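Local coordinates for putative cell adhesion protein (Parabacteroides distasonis, PDB 3LIU) that probably serves as a pilus (fimbrial) subunit of the FimA/Mfa1 family and may act in cell adhesion, at residues 277-289 with 351-363. Residues are numbered along the deposited sequence; the frame is centred on the assembly and turned at random. Where two conformers were deposited one is given.
Sequences ALNHEFYVYENTK and KFYVQRNYKYEIS
Tyr353 lays its CB against the carbonyl oxygen of Asn287, with its ring running obliquely past Thr288 O, a local example of how a short bridge can join two loops that their strands leave apart. Val354 makes that bridge: its N donates to Asn287 O (3.1 Å) from above the carbonyl plane, and Asn287 N returns a bond to Val354 O (3.0 Å). With CG1 anti to the backbone N (chi1 -179°), Val354 sets this methyl 3.6 Å from CG2 of Val284, the two side chains crossing at about a right angle. Gln355 passes its CG alongside the Thr288 methyl. At Arg356 the backbone N, not the guanidinium, meets Glu286, giving OE2 a fairly straight bond (2.9 Å, 160°) on its anti lone pair; the guanidinium turns off to Asp174 and Gly221. Farther on, the extended Lys359 brings NZ 3.0 Å from Glu281 OE2, above the carboxylate plane, while Glu281 OE1 bonds to Ser177. A glutamine at Glu281 would probably lose the salt bridge and leave the Lys359 ammonium without this counter-charge. Strand 172-185 pairs antiparallel with 282-284 and parallel with 358-366, a local mixed arrangement in which the Glu281–Lys359 salt bridge spans the strand between them, while the loops beyond are joined by one antiparallel bridge, a side-chain-to-backbone bond and a valine pair.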
ATOM      1  N   ALA A 277      -1.761  -4.955  19.253  1.00 27.02           N
ATOM      2  CA  ALA A 277      -1.171  -5.191  17.955  1.00 27.62           C
ATOM      3  C   ALA A 277      -2.213  -5.814  17.026  1.00 27.30           C
ATOM      4  O   ALA A 277      -2.136  -5.689  15.810  1.00 24.98           O
ATOM      5  CB  ALA A 277       0.048  -6.107  18.100  1.00 24.85           C
ATOM      6  N   LEU A 278      -3.186  -6.493  17.625  1.00 27.32           N
ATOM      7  CA  LEU A 278      -4.317  -7.059  16.890  1.00 25.67           C
ATOM      8  C   LEU A 278      -5.166  -5.976  16.235  1.00 21.84           C
ATOM      9  O   LEU A 278      -5.521  -4.987  16.854  1.00 21.48           O
ATOM     10  CB  LEU A 278      -5.215  -7.867  17.833  1.00 24.10           C
ATOM     11  CG  LEU A 278      -4.822  -9.292  18.168  1.00 28.55           C
ATOM     12  CD1 LEU A 278      -5.928  -9.890  19.014  1.00 29.22           C
ATOM     13  CD2 LEU A 278      -4.610 -10.103  16.893  1.00 28.92           C
ATOM     14  N   ASN A 279      -5.502  -6.207  14.979  1.00 19.38           N
ATOM     15  CA  ASN A 279      -6.194  -5.271  14.157  1.00 19.72           C
ATOM     16  C   ASN A 279      -5.464  -3.947  13.869  1.00 15.97           C
ATOM     17  O   ASN A 279      -6.023  -3.083  13.265  1.00 16.08           O
ATOM     18  CB  ASN A 279      -7.603  -5.044  14.719  1.00 20.29           C
ATOM     19  CG  ASN A 279      -8.388  -6.349  14.812  1.00 23.24           C
ATOM     20  OD1 ASN A 279      -8.972  -6.666  15.835  1.00 34.06           O
ATOM     21  ND2 ASN A 279      -8.368  -7.118  13.750  1.00 23.49           N
ATOM     22  N   HIS A 280      -4.221  -3.789  14.294  1.00 15.39           N
ATOM     23  CA  HIS A 280      -3.485  -2.605  13.952  1.00 14.79           C
ATOM     24  C   HIS A 280      -3.107  -2.691  12.467  1.00 12.43           C
ATOM     25  O   HIS A 280      -2.513  -3.686  12.004  1.00 16.63           O
ATOM     26  CB  HIS A 280      -2.221  -2.494  14.791  1.00 15.28           C
ATOM     27  CG  HIS A 280      -1.361  -1.351  14.398  1.00 13.23           C
ATOM     28  ND1 HIS A 280      -1.608  -0.060  14.819  1.00 16.71           N
ATOM     29  CD2 HIS A 280      -0.296  -1.285  13.564  1.00 19.89           C
ATOM     30  CE1 HIS A 280      -0.701   0.743  14.292  1.00 18.79           C
ATOM     31  NE2 HIS A 280       0.098   0.031  13.519  1.00 26.43           N
ATOM     32  N   GLU A 281      -3.433  -1.657  11.722  1.00 13.82           N
ATOM     33  CA  GLU A 281      -3.181  -1.686  10.275  1.00 16.39           C
ATOM     34  C   GLU A 281      -1.791  -1.137   9.947  1.00 18.02           C
ATOM     35  O   GLU A 281      -1.401  -0.111  10.500  1.00 18.01           O
ATOM     36  CB  GLU A 281      -4.232  -0.890   9.529  1.00 17.19           C
ATOM     37  CG  GLU A 281      -5.575  -1.579   9.496  1.00 19.13           C
ATOM     38  CD  GLU A 281      -6.666  -0.739   8.845  1.00 22.58           C
ATOM     39  OE1 GLU A 281      -6.462  -0.152   7.746  1.00 20.03           O
ATOM     40  OE2 GLU A 281      -7.747  -0.686   9.438  1.00 19.19           O
ATOM     41  N   PHE A 282      -1.057  -1.848   9.073  1.00 14.31           N
ATOM     42  CA  PHE A 282       0.230  -1.413   8.566  1.00 14.19           C
ATOM     43  C   PHE A 282       0.039  -1.068   7.105  1.00 14.05           C
ATOM     44  O   PHE A 282      -0.573  -1.841   6.377  1.00 14.21           O
ATOM     45  CB  PHE A 282       1.267  -2.567   8.638  1.00 14.62           C
ATOM     46  CG  PHE A 282       1.601  -3.011  10.052  1.00 11.95           C
ATOM     47  CD1 PHE A 282       2.447  -2.257  10.858  1.00 14.14           C
ATOM     48  CD2 PHE A 282       1.039  -4.155  10.587  1.00 10.79           C
ATOM     49  CE1 PHE A 282       2.764  -2.679  12.184  1.00 12.20           C
ATOM     50  CE2 PHE A 282       1.344  -4.563  11.892  1.00 12.89           C
ATOM     51  CZ  PHE A 282       2.219  -3.822  12.678  1.00 15.51           C
ATOM     52  N   TYR A 283       0.641   0.037   6.668  1.00 11.63           N
ATOM     53  CA  TYR A 283       0.550   0.502   5.317  1.00 11.40           C
ATOM     54  C   TYR A 283       1.847   0.227   4.568  1.00 12.94           C
ATOM     55  O   TYR A 283       2.948   0.536   5.052  1.00 11.41           O
ATOM     56  CB  TYR A 283       0.253   2.010   5.267  1.00 13.75           C
ATOM     57  CG  TYR A 283      -0.977   2.472   5.987  1.00 13.52           C
ATOM     58  CD1 TYR A 283      -2.171   1.725   5.935  1.00 20.75           C
ATOM     59  CD2 TYR A 283      -0.974   3.655   6.719  1.00 18.29           C
ATOM     60  CE1 TYR A 283      -3.305   2.131   6.631  1.00 20.81           C
ATOM     61  CE2 TYR A 283      -2.114   4.088   7.374  1.00 21.77           C
ATOM     62  CZ  TYR A 283      -3.275   3.332   7.316  1.00 21.81           C
ATOM     63  OH  TYR A 283      -4.405   3.741   7.989  1.00 14.57           O
ATOM     64  N   VAL A 284       1.695  -0.317   3.360  1.00 12.76           N
ATOM     65  CA  VAL A 284       2.839  -0.755   2.573  1.00 12.53           C
ATOM     66  C   VAL A 284       2.509  -0.436   1.125  1.00 10.79           C
ATOM     67  O   VAL A 284       1.326  -0.226   0.785  1.00 12.75           O
ATOM     68  CB  VAL A 284       3.125  -2.308   2.736  1.00 11.47           C
ATOM     69  CG1 VAL A 284       3.491  -2.668   4.145  1.00 11.60           C
ATOM     70  CG2 VAL A 284       1.934  -3.145   2.290  1.00 10.96           C
ATOM     71  N   TYR A 285       3.523  -0.405   0.268  1.00 13.31           N
ATOM     72  CA  TYR A 285       3.288  -0.275  -1.176  1.00 12.21           C
ATOM     73  C   TYR A 285       3.166  -1.684  -1.793  1.00 11.72           C
ATOM     74  O   TYR A 285       3.402  -2.720  -1.122  1.00 10.67           O
ATOM     75  CB  TYR A 285       4.400   0.544  -1.873  1.00 12.82           C
ATOM     76  CG  TYR A 285       4.466   2.040  -1.549  1.00 10.24           C
ATOM     77  CD1 TYR A 285       3.317   2.807  -1.413  1.00 10.66           C
ATOM     78  CD2 TYR A 285       5.691   2.689  -1.436  1.00  9.54           C
ATOM     79  CE1 TYR A 285       3.368   4.149  -1.150  1.00 11.50           C
ATOM     80  CE2 TYR A 285       5.752   4.084  -1.175  1.00 10.64           C
ATOM     81  CZ  TYR A 285       4.604   4.784  -1.025  1.00  7.57           C
ATOM     82  OH  TYR A 285       4.593   6.121  -0.726  1.00  7.21           O
ATOM     83  N   GLU A 286       2.860  -1.719  -3.085  1.00 12.14           N
ATOM     84  CA  GLU A 286       2.730  -2.997  -3.777  1.00 11.43           C
ATOM     85  C   GLU A 286       4.031  -3.759  -3.771  1.00  9.16           C
ATOM     86  O   GLU A 286       5.121  -3.190  -3.892  1.00 10.17           O
ATOM     87  CB  GLU A 286       2.267  -2.828  -5.232  1.00  9.09           C
ATOM     88  CG  GLU A 286       0.897  -2.179  -5.380  1.00 16.11           C
ATOM     89  CD  GLU A 286       0.276  -2.375  -6.760  1.00 16.23           C
ATOM     90  OE1 GLU A 286       1.015  -2.248  -7.763  1.00 14.43           O
ATOM     91  OE2 GLU A 286      -0.969  -2.583  -6.828  1.00 12.31           O
ATOM     92  N   ASN A 287       3.888  -5.059  -3.594  1.00  9.91           N
ATOM     93  CA  ASN A 287       4.947  -6.017  -3.771  1.00 10.60           C
ATOM     94  C   ASN A 287       4.353  -7.377  -4.185  1.00 10.24           C
ATOM     95  O   ASN A 287       3.683  -8.053  -3.386  1.00 12.15           O
ATOM     96  CB  ASN A 287       5.751  -6.172  -2.495  1.00 11.98           C
ATOM     97  CG  ASN A 287       6.944  -7.109  -2.679  1.00 11.10           C
ATOM     98  OD1 ASN A 287       7.168  -7.596  -3.778  1.00 13.58           O
ATOM     99  ND2 ASN A 287       7.672  -7.400  -1.597  1.00  9.41           N
ATOM    100  N   THR A 288       4.525  -7.709  -5.443  1.00  8.42           N
ATOM    101  CA  THR A 288       4.139  -9.006  -5.985  1.00 12.01           C
ATOM    102  C   THR A 288       5.347  -9.750  -6.456  1.00 14.07           C
ATOM    103  O   THR A 288       5.325 -10.968  -6.548  1.00 14.53           O
ATOM    104  CB  THR A 288       3.137  -8.886  -7.160  1.00 12.91           C
ATOM    105  OG1 THR A 288       3.779  -8.289  -8.290  1.00 11.39           O
ATOM    106  CG2 THR A 288       1.940  -8.030  -6.720  1.00 11.32           C
ATOM    107  N   LYS A 289       6.420  -9.034  -6.772  1.00 15.08           N
ATOM    108  CA  LYS A 289       7.611  -9.710  -7.307  1.00 13.76           C
ATOM    109  C   LYS A 289       8.618 -10.170  -6.256  1.00 12.83           C
ATOM    110  O   LYS A 289       9.301 -11.152  -6.472  1.00 12.83           O
ATOM    111  CB  LYS A 289       8.279  -8.860  -8.387  1.00 14.08           C
ATOM    112  CG  LYS A 289       7.367  -8.760  -9.628  1.00 12.39           C
ATOM    113  CD  LYS A 289       7.857  -7.741 -10.613  1.00 20.74           C
ATOM    114  CE  LYS A 289       6.882  -7.540 -11.793  1.00 23.81           C
ATOM    115  NZ  LYS A 289       7.622  -6.856 -12.922  1.00 19.61           N
ATOM    116  N   LYS A 351      -0.814 -16.550  -5.268  1.00 14.19           N
ATOM    117  CA  LYS A 351       0.167 -15.577  -5.736  1.00 15.15           C
ATOM    118  C   LYS A 351      -0.412 -14.183  -5.945  1.00 14.24           C
ATOM    119  O   LYS A 351       0.051 -13.463  -6.784  1.00 12.81           O
ATOM    120  CB  LYS A 351       0.884 -16.101  -6.989  1.00 15.18           C
ATOM    121  CG  LYS A 351       1.686 -17.386  -6.718  1.00 22.00           C
ATOM    122  CD  LYS A 351       2.267 -18.005  -7.973  1.00 35.94           C
ATOM    123  CE  LYS A 351       2.741 -19.449  -7.746  1.00 41.84           C
ATOM    124  NZ  LYS A 351       3.668 -19.585  -6.561  1.00 42.73           N
ATOM    125  N   PHE A 352      -1.411 -13.806  -5.154  1.00 12.05           N
ATOM    126  CA  PHE A 352      -1.975 -12.457  -5.184  1.00 13.09           C
ATOM    127  C   PHE A 352      -0.962 -11.451  -4.598  1.00 11.56           C
ATOM    128  O   PHE A 352      -0.828 -10.315  -5.083  1.00 11.46           O
ATOM    129  CB  PHE A 352      -3.265 -12.443  -4.347  1.00 13.20           C
ATOM    130  CG  PHE A 352      -4.150 -11.290  -4.619  1.00 16.74           C
ATOM    131  CD1 PHE A 352      -5.021 -11.308  -5.717  1.00 12.89           C
ATOM    132  CD2 PHE A 352      -4.141 -10.189  -3.776  1.00 12.30           C
ATOM    133  CE1 PHE A 352      -5.840 -10.216  -5.976  1.00 17.82           C
ATOM    134  CE2 PHE A 352      -4.953  -9.110  -4.004  1.00 16.13           C
ATOM    135  CZ  PHE A 352      -5.811  -9.108  -5.108  1.00 13.25           C
ATOM    136  N   TYR A 353      -0.314 -11.851  -3.505  1.00 11.35           N
ATOM    137  CA  TYR A 353       0.634 -10.992  -2.805  1.00 12.75           C
ATOM    138  C   TYR A 353       0.007  -9.618  -2.459  1.00 11.25           C
ATOM    139  O   TYR A 353      -1.172  -9.555  -2.099  1.00  7.71           O
ATOM    140  CB  TYR A 353       1.984 -10.938  -3.585  1.00 12.59           C
ATOM    141  CG  TYR A 353       2.627 -12.312  -3.675  1.00 14.14           C
ATOM    142  CD1 TYR A 353       2.991 -12.989  -2.521  1.00  9.63           C
ATOM    143  CD2 TYR A 353       2.856 -12.937  -4.896  1.00 17.93           C
ATOM    144  CE1 TYR A 353       3.565 -14.242  -2.574  1.00  7.14           C
ATOM    145  CE2 TYR A 353       3.433 -14.202  -4.954  1.00 13.08           C
ATOM    146  CZ  TYR A 353       3.780 -14.837  -3.779  1.00 14.65           C
ATOM    147  OH  TYR A 353       4.346 -16.079  -3.777  1.00 15.46           O
ATOM    148  N   VAL A 354       0.775  -8.545  -2.550  1.00 12.69           N
ATOM    149  CA  VAL A 354       0.371  -7.259  -2.005  1.00 11.65           C
ATOM    150  C   VAL A 354       0.090  -6.252  -3.106  1.00 11.04           C
ATOM    151  O   VAL A 354       0.997  -5.798  -3.795  1.00 10.30           O
ATOM    152  CB  VAL A 354       1.438  -6.697  -1.014  1.00 13.40           C
ATOM    153  CG1 VAL A 354       0.999  -5.360  -0.423  1.00 10.06           C
ATOM    154  CG2 VAL A 354       1.742  -7.731   0.085  1.00  9.39           C
ATOM    155  N   GLN A 355      -1.193  -5.895  -3.245  1.00 10.44           N
ATOM    156  CA  GLN A 355      -1.635  -5.000  -4.287  1.00 13.32           C
ATOM    157  C   GLN A 355      -2.365  -3.838  -3.635  1.00 14.34           C
ATOM    158  O   GLN A 355      -2.901  -3.970  -2.534  1.00 12.56           O
ATOM    159  CB  GLN A 355      -2.532  -5.711  -5.278  1.00 10.87           C
ATOM    160  CG  GLN A 355      -1.884  -6.890  -5.943  1.00 15.70           C
ATOM    161  CD  GLN A 355      -2.840  -7.571  -6.942  1.00 20.32           C
ATOM    162  OE1 GLN A 355      -3.644  -6.911  -7.558  1.00 21.89           O
ATOM    163  NE2 GLN A 355      -2.750  -8.880  -7.077  1.00 11.59           N
ATOM    164  N   ARG A 356      -2.392  -2.725  -4.355  1.00 12.38           N
ATOM    165  CA  ARG A 356      -2.846  -1.440  -3.818  1.00 13.59           C
ATOM    166  C   ARG A 356      -4.353  -1.447  -3.468  1.00 11.89           C
ATOM    167  O   ARG A 356      -5.153  -2.104  -4.121  1.00 14.12           O
ATOM    168  CB  ARG A 356      -2.572  -0.348  -4.847  1.00 13.46           C
ATOM    169  CG  ARG A 356      -3.499  -0.470  -6.099  1.00 15.53           C
ATOM    170  CD  ARG A 356      -3.047   0.380  -7.285  1.00 19.00           C
ATOM    171  NE  ARG A 356      -3.327   1.764  -7.051  1.00 15.64           N
ATOM    172  CZ  ARG A 356      -3.462   2.703  -8.001  1.00 13.21           C
ATOM    173  NH1 ARG A 356      -3.300   2.432  -9.284  1.00 14.76           N
ATOM    174  NH2 ARG A 356      -3.754   3.953  -7.635  1.00 15.88           N
ATOM    175  N   ASN A 357      -4.690  -0.684  -2.437  1.00 11.59           N
ATOM    176  CA  ASN A 357      -6.068  -0.342  -2.094  1.00 14.44           C
ATOM    177  C   ASN A 357      -6.926  -1.547  -1.678  1.00 13.79           C
ATOM    178  O   ASN A 357      -8.126  -1.570  -1.918  1.00 12.39           O
ATOM    179  CB  ASN A 357      -6.732   0.420  -3.243  1.00 14.67           C
ATOM    180  CG  ASN A 357      -7.889   1.293  -2.757  1.00 15.76           C
ATOM    181  OD1 ASN A 357      -7.782   1.980  -1.750  1.00 19.64           O
ATOM    182  ND2 ASN A 357      -8.981   1.262  -3.471  1.00 14.37           N
ATOM    183  N   TYR A 358      -6.266  -2.547  -1.096  1.00 14.70           N
ATOM    184  CA  TYR A 358      -6.904  -3.688  -0.460  1.00 13.88           C
ATOM    185  C   TYR A 358      -6.498  -3.746   0.978  1.00 13.68           C
ATOM    186  O   TYR A 358      -5.417  -3.319   1.345  1.00 11.21           O
ATOM    187  CB  TYR A 358      -6.477  -5.013  -1.108  1.00 16.72           C
ATOM    188  CG  TYR A 358      -7.006  -5.234  -2.506  1.00 15.42           C
ATOM    189  CD1 TYR A 358      -8.342  -5.562  -2.728  1.00 16.89           C
ATOM    190  CD2 TYR A 358      -6.179  -5.091  -3.603  1.00 12.03           C
ATOM    191  CE1 TYR A 358      -8.816  -5.779  -4.024  1.00 16.00           C
ATOM    192  CE2 TYR A 358      -6.648  -5.261  -4.889  1.00 17.14           C
ATOM    193  CZ  TYR A 358      -7.961  -5.631  -5.093  1.00 16.41           C
ATOM    194  OH  TYR A 358      -8.397  -5.820  -6.370  1.00 19.80           O
ATOM    195  N   LYS A 359      -7.388  -4.291   1.798  1.00 17.47           N
ATOM    196  CA  LYS A 359      -7.118  -4.558   3.180  1.00 16.41           C
ATOM    197  C   LYS A 359      -6.903  -6.057   3.279  1.00 16.33           C
ATOM    198  O   LYS A 359      -7.700  -6.841   2.752  1.00 17.45           O
ATOM    199  CB  LYS A 359      -8.293  -4.188   4.044  1.00 16.47           C
ATOM    200  CG  LYS A 359      -8.527  -2.730   4.186  1.00 26.65           C
ATOM    201  CD  LYS A 359      -9.246  -2.479   5.488  1.00 27.11           C
ATOM    202  CE  LYS A 359      -9.367  -1.030   5.747  1.00 25.73           C
ATOM    203  NZ  LYS A 359      -9.663  -0.731   7.174  1.00 31.49           N
ATOM    204  N   TYR A 360      -5.808  -6.427   3.930  1.00 12.45           N
ATOM    205  CA  TYR A 360      -5.425  -7.798   4.181  1.00 12.33           C
ATOM    206  C   TYR A 360      -5.669  -8.084   5.661  1.00 14.64           C
ATOM    207  O   TYR A 360      -5.141  -7.370   6.548  1.00 16.70           O
ATOM    208  CB  TYR A 360      -3.951  -7.994   3.831  1.00 15.83           C
ATOM    209  CG  TYR A 360      -3.681  -7.923   2.380  1.00  9.39           C
ATOM    210  CD1 TYR A 360      -3.612  -6.698   1.728  1.00 12.73           C
ATOM    211  CD2 TYR A 360      -3.472  -9.072   1.629  1.00 13.77           C
ATOM    212  CE1 TYR A 360      -3.355  -6.629   0.361  1.00  9.53           C
ATOM    213  CE2 TYR A 360      -3.218  -9.007   0.272  1.00 13.27           C
ATOM    214  CZ  TYR A 360      -3.188  -7.803  -0.366  1.00 12.03           C
ATOM    215  OH  TYR A 360      -2.948  -7.762  -1.726  1.00 12.67           O
ATOM    216  N   GLU A 361      -6.528  -9.064   5.927  1.00 13.96           N
ATOM    217  CA  GLU A 361      -6.862  -9.480   7.291  0.50 14.86           C
ATOM    218  C   GLU A 361      -6.349 -10.886   7.478  1.00 16.95           C
ATOM    219  O   GLU A 361      -6.847 -11.827   6.839  1.00 15.65           O
ATOM    220  CB  GLU A 361      -8.370  -9.442   7.513  0.50 17.21           C
ATOM    221  CG  GLU A 361      -8.990  -8.085   7.297  0.50 19.40           C
ATOM    222  CD  GLU A 361      -8.613  -7.085   8.371  0.50 25.91           C
ATOM    223  OE1 GLU A 361      -8.148  -7.512   9.455  0.50 24.90           O
ATOM    224  OE2 GLU A 361      -8.783  -5.874   8.128  0.50 28.69           O
ATOM    225  N   ILE A 362      -5.303 -11.025   8.314  1.00 17.08           N
ATOM    226  CA  ILE A 362      -4.571 -12.295   8.512  1.00 16.47           C
ATOM    227  C   ILE A 362      -4.970 -12.933   9.856  1.00 16.86           C
ATOM    228  O   ILE A 362      -4.908 -12.288  10.900  1.00 14.47           O
ATOM    229  CB  ILE A 362      -3.033 -12.047   8.455  1.00 16.52           C
ATOM    230  CG1 ILE A 362      -2.677 -11.419   7.088  1.00 20.22           C
ATOM    231  CG2 ILE A 362      -2.250 -13.342   8.738  1.00 19.30           C
ATOM    232  CD1 ILE A 362      -1.268 -11.069   6.886  1.00 19.01           C
ATOM    233  N   SER A 363      -5.434 -14.173   9.808  1.00 16.04           N
ATOM    234  CA  SER A 363      -5.755 -14.939  11.002  1.00 19.72           C
ATOM    235  C   SER A 363      -4.824 -16.127  11.079  1.00 19.64           C
ATOM    236  O   SER A 363      -4.781 -16.954  10.157  1.00 17.90           O
ATOM    237  CB  SER A 363      -7.208 -15.433  10.946  1.00 18.73           C
ATOM    238  OG  SER A 363      -8.072 -14.321  10.850  1.00 19.11           O
TER
HETATM  239  O   HOH W   1      -8.060  -6.191  11.465  1.00 43.25           O